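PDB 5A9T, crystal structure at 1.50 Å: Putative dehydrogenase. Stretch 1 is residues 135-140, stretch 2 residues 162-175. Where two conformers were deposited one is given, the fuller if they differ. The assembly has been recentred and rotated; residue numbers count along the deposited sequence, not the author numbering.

Stretch 1 (135-140) FLYSGS
Stretch 2 162-175: TEAGLAVLYNTALL

A single serine hydroxyl can stitch a strand to the start of a helix by donating and accepting at once, and the putative dehydrogenase offers a compact example. Ser138, in the p rotamer (chi1 63°) with its CA-to-CB bond directed toward the second stretch, gives its hydroxyl hydrogen to the backbone: OG of Ser138 lies 2.7 Å from O of Ala164. The same OG accepts from the amide N of Ala167 at 2.9 Å, with an N-H...O angle of 160°. Amides in the first turn of a helix have no preceding turn to supply carbonyl partners, so a hydroxyl brought in from a distant strand can serve one of them. Here the partners are separated by more than twenty residues in sequence.

The backbone around this hydroxyl forms a turn leading into the helix. Glu163 to Leu166 form a type I beta turn, with phi/psi of -61/-36 at Ala164 and -81/-2 at Gly165, closed by a hydrogen bond of 3.2 Å from N of Leu166 to O of Glu163. The helix, 166-175, follows with phi near -62° and psi near -43°; its regular bonding includes N of Tyr170 to O of Leu166 at 2.8 Å and N of Leu174 to O of Tyr170 at 2.8 Å. Packing at the turn is close, CB of Ser138 standing 3.2 Å from O of Glu163.

The strand, 135-139, runs at 142° to the helix, nearer antiparallel than parallel, and the axes approach to 7.1 Å. Register is set by CA of Tyr137 lying 5.4 Å from CA of Ala167 and, further along, CA of Gly139 only 4.1 Å from CA of Thr162. Strand alternation sorts the side chains: Leu136 and Ser138 point toward the second stretch, whereas Tyr137 (chi1 -63°, m) points away.

Ala167 lies where strand and helix come close. Its CB points toward the strand and sits 3.5 Å from O of Leu136. Beyond it, Leu136, with chi1 -53° (m) and chi2 179° (t), extends along the helix: its CD1 reaches CB of Tyr170 at 3.9 Å and CD1 of Leu174 at 4.2 Å. Ala167, Tyr170 and Leu174 are spaced by three and four residues, the interval that brings helical side chains to one side. Tyr170 has an off-well chi1 of -98° and chi2 of 74°; Leu174 is m, t (-66°, 165°).

At the other end the contact is made by backbone. Gly139 adopts phi/psi 129/-150, angles at which a CB would be jammed against the carbonyl O of the preceding residue, so the conformation itself calls for glycine. Two CA-H...O contacts run in opposite senses: CA of Gly139 is 3.3 Å from O of Thr162, and CA of Thr162 is 3.5 Å from O of Gly139, the latter straighter (166° against 138° at the hydrogen). Altogether the two stretches bury 384 Å².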

ATOM      1  N   PHE A 135      -6.317 -15.222  11.576  1.00 14.70           N
ATOM      2  CA  PHE A 135      -5.721 -16.472  11.071  1.00 14.32           C
ATOM      3  C   PHE A 135      -6.516 -16.908   9.867  1.00 13.55           C
ATOM      4  O   PHE A 135      -7.766 -16.895   9.898  1.00 15.06           O
ATOM      5  CB  PHE A 135      -5.842 -17.598  12.116  1.00 15.73           C
ATOM      6  CG  PHE A 135      -4.897 -17.580  13.300  1.00 15.72           C
ATOM      7  CD1 PHE A 135      -4.540 -16.420  13.967  1.00 16.63           C
ATOM      8  CD2 PHE A 135      -4.439 -18.742  13.803  1.00 16.44           C
ATOM      9  CE1 PHE A 135      -3.677 -16.403  15.047  1.00 18.53           C
ATOM     10  CE2 PHE A 135      -3.560 -18.685  14.859  1.00 17.72           C
ATOM     11  CZ  PHE A 135      -3.207 -17.549  15.506  1.00 17.51           C
ATOM     12  N   LEU A 136      -5.826 -17.172   8.750  1.00 13.45           N
ATOM     13  CA  LEU A 136      -6.453 -17.633   7.520  1.00 14.46           C
ATOM     14  C   LEU A 136      -6.371 -19.171   7.440  1.00 14.83           C
ATOM     15  O   LEU A 136      -5.311 -19.719   7.747  1.00 16.66           O
ATOM     16  CB  LEU A 136      -5.804 -17.054   6.287  1.00 14.64           C
ATOM     17  CG  LEU A 136      -5.694 -15.511   6.296  1.00 15.75           C
ATOM     18  CD1 LEU A 136      -5.004 -15.076   5.007  1.00 16.02           C
ATOM     19  CD2 LEU A 136      -7.025 -14.822   6.414  1.00 16.75           C
ATOM     20  N   TYR A 137      -7.460 -19.822   7.135  1.00 13.85           N
ATOM     21  CA  TYR A 137      -7.521 -21.254   7.066  1.00 14.83           C
ATOM     22  C   TYR A 137      -7.988 -21.788   5.701  1.00 15.49           C
ATOM     23  O   TYR A 137      -8.784 -21.182   5.012  1.00 15.99           O
ATOM     24  CB  TYR A 137      -8.465 -21.819   8.141  1.00 15.91           C
ATOM     25  CG  TYR A 137      -8.060 -21.555   9.548  1.00 14.28           C
ATOM     26  CD1 TYR A 137      -7.209 -22.367  10.232  1.00 14.87           C
ATOM     27  CD2 TYR A 137      -8.530 -20.414  10.262  1.00 15.80           C
ATOM     28  CE1 TYR A 137      -6.794 -22.087  11.515  1.00 14.92           C
ATOM     29  CE2 TYR A 137      -8.169 -20.155  11.528  1.00 14.96           C
ATOM     30  CZ  TYR A 137      -7.300 -20.982  12.182  1.00 14.14           C
ATOM     31  OH  TYR A 137      -6.901 -20.772  13.463  1.00 16.20           O
ATOM     32  N   SER A 138      -7.525 -22.975   5.405  1.00 15.02           N
ATOM     33  CA  SER A 138      -7.920 -23.691   4.210  1.00 16.37           C
ATOM     34  C   SER A 138      -7.864 -25.202   4.455  1.00 17.10           C
ATOM     35  O   SER A 138      -6.970 -25.712   5.108  1.00 18.40           O
ATOM     36  CB  SER A 138      -7.080 -23.172   2.958  1.00 15.83           C
ATOM     37  OG  SER A 138      -5.768 -23.407   3.114  1.00 18.23           O
ATOM     38  N   GLY A 139      -8.818 -25.877   3.825  1.00 19.29           N
ATOM     39  CA  GLY A 139      -8.956 -27.352   4.023  1.00 19.25           C
ATOM     40  C   GLY A 139     -10.371 -27.624   4.377  1.00 18.89           C
ATOM     41  O   GLY A 139     -11.292 -26.929   4.107  1.00 20.11           O
ATOM     42  N   SER A 140     -10.498 -28.693   5.171  1.00 20.19           N
ATOM     43  CA  SER A 140     -11.856 -29.138   5.490  1.00 21.88           C
ATOM     44  C   SER A 140     -12.838 -28.120   6.092  1.00 20.79           C
ATOM     45  O   SER A 140     -12.587 -27.561   7.121  1.00 20.33           O
ATOM     46  CB  SER A 140     -11.701 -30.311   6.420  1.00 25.22           C
ATOM     47  OG  SER A 140     -12.977 -30.695   6.944  1.00 25.00           O
ATOM     48  N   THR A 162     -11.604 -25.027   0.402  1.00 23.59           N
ATOM     49  CA  THR A 162     -11.163 -26.384   0.645  1.00 22.66           C
ATOM     50  C   THR A 162      -9.822 -26.837   0.246  1.00 19.97           C
ATOM     51  O   THR A 162      -9.233 -27.778   0.735  1.00 24.78           O
ATOM     52  CB  THR A 162     -12.293 -27.371   0.193  1.00 28.56           C
ATOM     53  OG1 THR A 162     -12.444 -27.142  -1.206  1.00 30.33           O
ATOM     54  CG2 THR A 162     -13.599 -27.039   0.838  1.00 28.48           C
ATOM     55  N   GLU A 163      -9.179 -26.090  -0.742  1.00 24.42           N
ATOM     56  CA  GLU A 163      -7.875 -26.440  -1.187  1.00 26.86           C
ATOM     57  C   GLU A 163      -6.860 -26.187  -0.096  1.00 24.55           C
ATOM     58  O   GLU A 163      -6.744 -25.040   0.413  1.00 24.45           O
ATOM     59  CB  GLU A 163      -7.517 -25.619  -2.452  1.00 35.67           C
ATOM     60  CG  GLU A 163      -6.153 -25.974  -3.092  1.00 43.05           C
ATOM     61  CD  GLU A 163      -5.746 -25.013  -4.229  1.00 56.96           C
ATOM     62  OE1 GLU A 163      -6.609 -24.350  -4.859  1.00 69.42           O
ATOM     63  OE2 GLU A 163      -4.552 -24.907  -4.506  1.00 56.13           O
ATOM     64  N   ALA A 164      -6.071 -27.161   0.271  1.00 21.98           N
ATOM     65  CA  ALA A 164      -5.268 -27.090   1.425  1.00 25.31           C
ATOM     66  C   ALA A 164      -4.211 -25.912   1.392  1.00 24.70           C
ATOM     67  O   ALA A 164      -3.906 -25.286   2.405  1.00 22.39           O
ATOM     68  CB  ALA A 164      -4.582 -28.419   1.725  1.00 32.39           C
ATOM     69  N   GLY A 165      -3.682 -25.656   0.196  1.00 21.03           N
ATOM     70  CA  GLY A 165      -2.625 -24.652   0.051  1.00 20.72           C
ATOM     71  C   GLY A 165      -3.144 -23.199  -0.015  1.00 18.74           C
ATOM     72  O   GLY A 165      -2.256 -22.316  -0.161  1.00 19.52           O
ATOM     73  N   LEU A 166      -4.402 -22.877   0.020  1.00 18.21           N
ATOM     74  CA  LEU A 166      -4.922 -21.485  -0.164  1.00 18.41           C
ATOM     75  C   LEU A 166      -4.432 -20.549   0.949  1.00 18.99           C
ATOM     76  O   LEU A 166      -4.011 -19.402   0.687  1.00 18.06           O
ATOM     77  CB  LEU A 166      -6.399 -21.329  -0.288  1.00 21.11           C
ATOM     78  CG  LEU A 166      -7.051 -21.926  -1.498  1.00 26.78           C
ATOM     79  CD1 LEU A 166      -8.516 -21.987  -1.227  1.00 30.53           C
ATOM     80  CD2 LEU A 166      -6.794 -21.011  -2.736  1.00 28.34           C
ATOM     81  N   ALA A 167      -4.385 -21.015   2.221  1.00 18.15           N
ATOM     82  CA  ALA A 167      -3.898 -20.090   3.246  1.00 16.33           C
ATOM     83  C   ALA A 167      -2.498 -19.736   3.106  1.00 16.51           C
ATOM     84  O   ALA A 167      -2.192 -18.487   3.226  1.00 15.84           O
ATOM     85  CB  ALA A 167      -4.151 -20.739   4.655  1.00 18.05           C
ATOM     86  N   VAL A 168      -1.572 -20.633   2.810  1.00 15.82           N
ATOM     87  CA  VAL A 168      -0.127 -20.310   2.621  0.50 16.72           C
ATOM     88  C   VAL A 168      -0.044 -19.416   1.392  1.00 15.32           C
ATOM     89  O   VAL A 168       0.772 -18.496   1.380  1.00 15.82           O
ATOM     90  CB  VAL A 168       0.841 -21.522   2.391  0.50 18.99           C
ATOM     91  CG1 VAL A 168       2.304 -21.047   2.187  0.50 18.24           C
ATOM     92  CG2 VAL A 168       0.853 -22.425   3.590  0.50 21.32           C
ATOM     93  N   LEU A 169      -0.833 -19.700   0.365  1.00 14.40           N
ATOM     94  CA  LEU A 169      -0.713 -18.897  -0.866  1.00 13.89           C
ATOM     95  C   LEU A 169      -1.179 -17.456  -0.528  1.00 15.16           C
ATOM     96  O   LEU A 169      -0.518 -16.491  -0.999  1.00 14.68           O
ATOM     97  CB  LEU A 169      -1.527 -19.491  -1.949  1.00 15.69           C
ATOM     98  CG  LEU A 169      -1.521 -18.806  -3.305  1.00 16.47           C
ATOM     99  CD1 LEU A 169      -0.120 -18.721  -3.852  1.00 17.84           C
ATOM    100  CD2 LEU A 169      -2.446 -19.517  -4.261  1.00 19.56           C
ATOM    101  N   TYR A 170      -2.301 -17.282   0.173  1.00 14.95           N
ATOM    102  CA  TYR A 170      -2.718 -15.937   0.549  1.00 13.63           C
ATOM    103  C   TYR A 170      -1.711 -15.242   1.359  1.00 13.63           C
ATOM    104  O   TYR A 170      -1.412 -14.028   1.213  1.00 13.40           O
ATOM    105  CB  TYR A 170      -4.059 -15.984   1.316  1.00 15.42           C
ATOM    106  CG  TYR A 170      -5.326 -15.703   0.527  1.00 16.16           C
ATOM    107  CD1 TYR A 170      -5.860 -16.610  -0.344  1.00 19.04           C
ATOM    108  CD2 TYR A 170      -5.920 -14.484   0.702  1.00 20.11           C
ATOM    109  CE1 TYR A 170      -7.129 -16.233  -1.014  1.00 19.30           C
ATOM    110  CE2 TYR A 170      -7.074 -14.140   0.056  1.00 21.60           C
ATOM    111  CZ  TYR A 170      -7.635 -15.026  -0.731  1.00 18.58           C
ATOM    112  OH  TYR A 170      -8.827 -14.410  -1.350  1.00 24.55           O
ATOM    113  N   ASN A 171      -1.113 -15.922   2.360  1.00 14.16           N
ATOM    114  CA  ASN A 171      -0.078 -15.337   3.195  1.00 14.81           C
ATOM    115  C   ASN A 171       1.089 -14.829   2.315  1.00 13.63           C
ATOM    116  O   ASN A 171       1.523 -13.708   2.479  1.00 14.52           O
ATOM    117  CB  ASN A 171       0.429 -16.313   4.229  1.00 16.09           C
ATOM    118  CG  ASN A 171       1.305 -15.654   5.255  1.00 18.48           C
ATOM    119  OD1 ASN A 171       1.211 -14.513   5.611  1.00 19.76           O
ATOM    120  ND2 ASN A 171       2.213 -16.392   5.711  1.00 26.72           N
ATOM    121  N   THR A 172       1.537 -15.686   1.416  1.00 13.78           N
ATOM    122  CA  THR A 172       2.593 -15.345   0.518  1.00 15.59           C
ATOM    123  C   THR A 172       2.226 -14.113  -0.300  1.00 13.89           C
ATOM    124  O   THR A 172       3.071 -13.173  -0.407  1.00 13.66           O
ATOM    125  CB  THR A 172       2.913 -16.521  -0.407  1.00 18.64           C
ATOM    126  OG1 THR A 172       3.261 -17.668   0.434  1.00 19.33           O
ATOM    127  CG2 THR A 172       4.128 -16.179  -1.293  1.00 18.45           C
ATOM    128  N   ALA A 173       1.042 -14.103  -0.822  1.00 14.31           N
ATOM    129  CA  ALA A 173       0.570 -12.984  -1.631  1.00 12.51           C
ATOM    130  C   ALA A 173       0.529 -11.681  -0.817  1.00 13.49           C
ATOM    131  O   ALA A 173       1.057 -10.612  -1.258  1.00 12.94           O
ATOM    132  CB  ALA A 173      -0.729 -13.321  -2.224  1.00 13.40           C
ATOM    133  N   LEU A 174      -0.055 -11.737   0.388  1.00 12.91           N
ATOM    134  CA  LEU A 174      -0.190 -10.532   1.178  1.00 13.01           C
ATOM    135  C   LEU A 174       1.197 -10.019   1.609  1.00 11.56           C
ATOM    136  O   LEU A 174       1.406  -8.802   1.668  1.00 13.40           O
ATOM    137  CB  LEU A 174      -1.139 -10.781   2.355  1.00 11.94           C
ATOM    138  CG  LEU A 174      -2.615 -11.055   1.995  1.00 12.96           C
ATOM    139  CD1 LEU A 174      -3.382 -11.646   3.152  1.00 14.69           C
ATOM    140  CD2 LEU A 174      -3.298  -9.763   1.422  1.00 15.14           C
ATOM    141  N   LEU A 175       2.101 -10.911   1.978  1.00 12.67           N
ATOM    142  CA  LEU A 175       3.441 -10.449   2.324  1.00 13.63           C
ATOM    143  C   LEU A 175       4.155  -9.769   1.122  1.00 12.89           C
ATOM    144  O   LEU A 175       4.828  -8.778   1.285  1.00 13.12           O
ATOM    145  CB  LEU A 175       4.276 -11.620   2.854  1.00 14.47           C
ATOM    146  CG  LEU A 175       3.792 -12.148   4.201  1.00 17.63           C
ATOM    147  CD1 LEU A 175       4.557 -13.443   4.482  1.00 20.82           C
ATOM    148  CD2 LEU A 175       4.044 -11.158   5.312  1.00 23.57           C
TER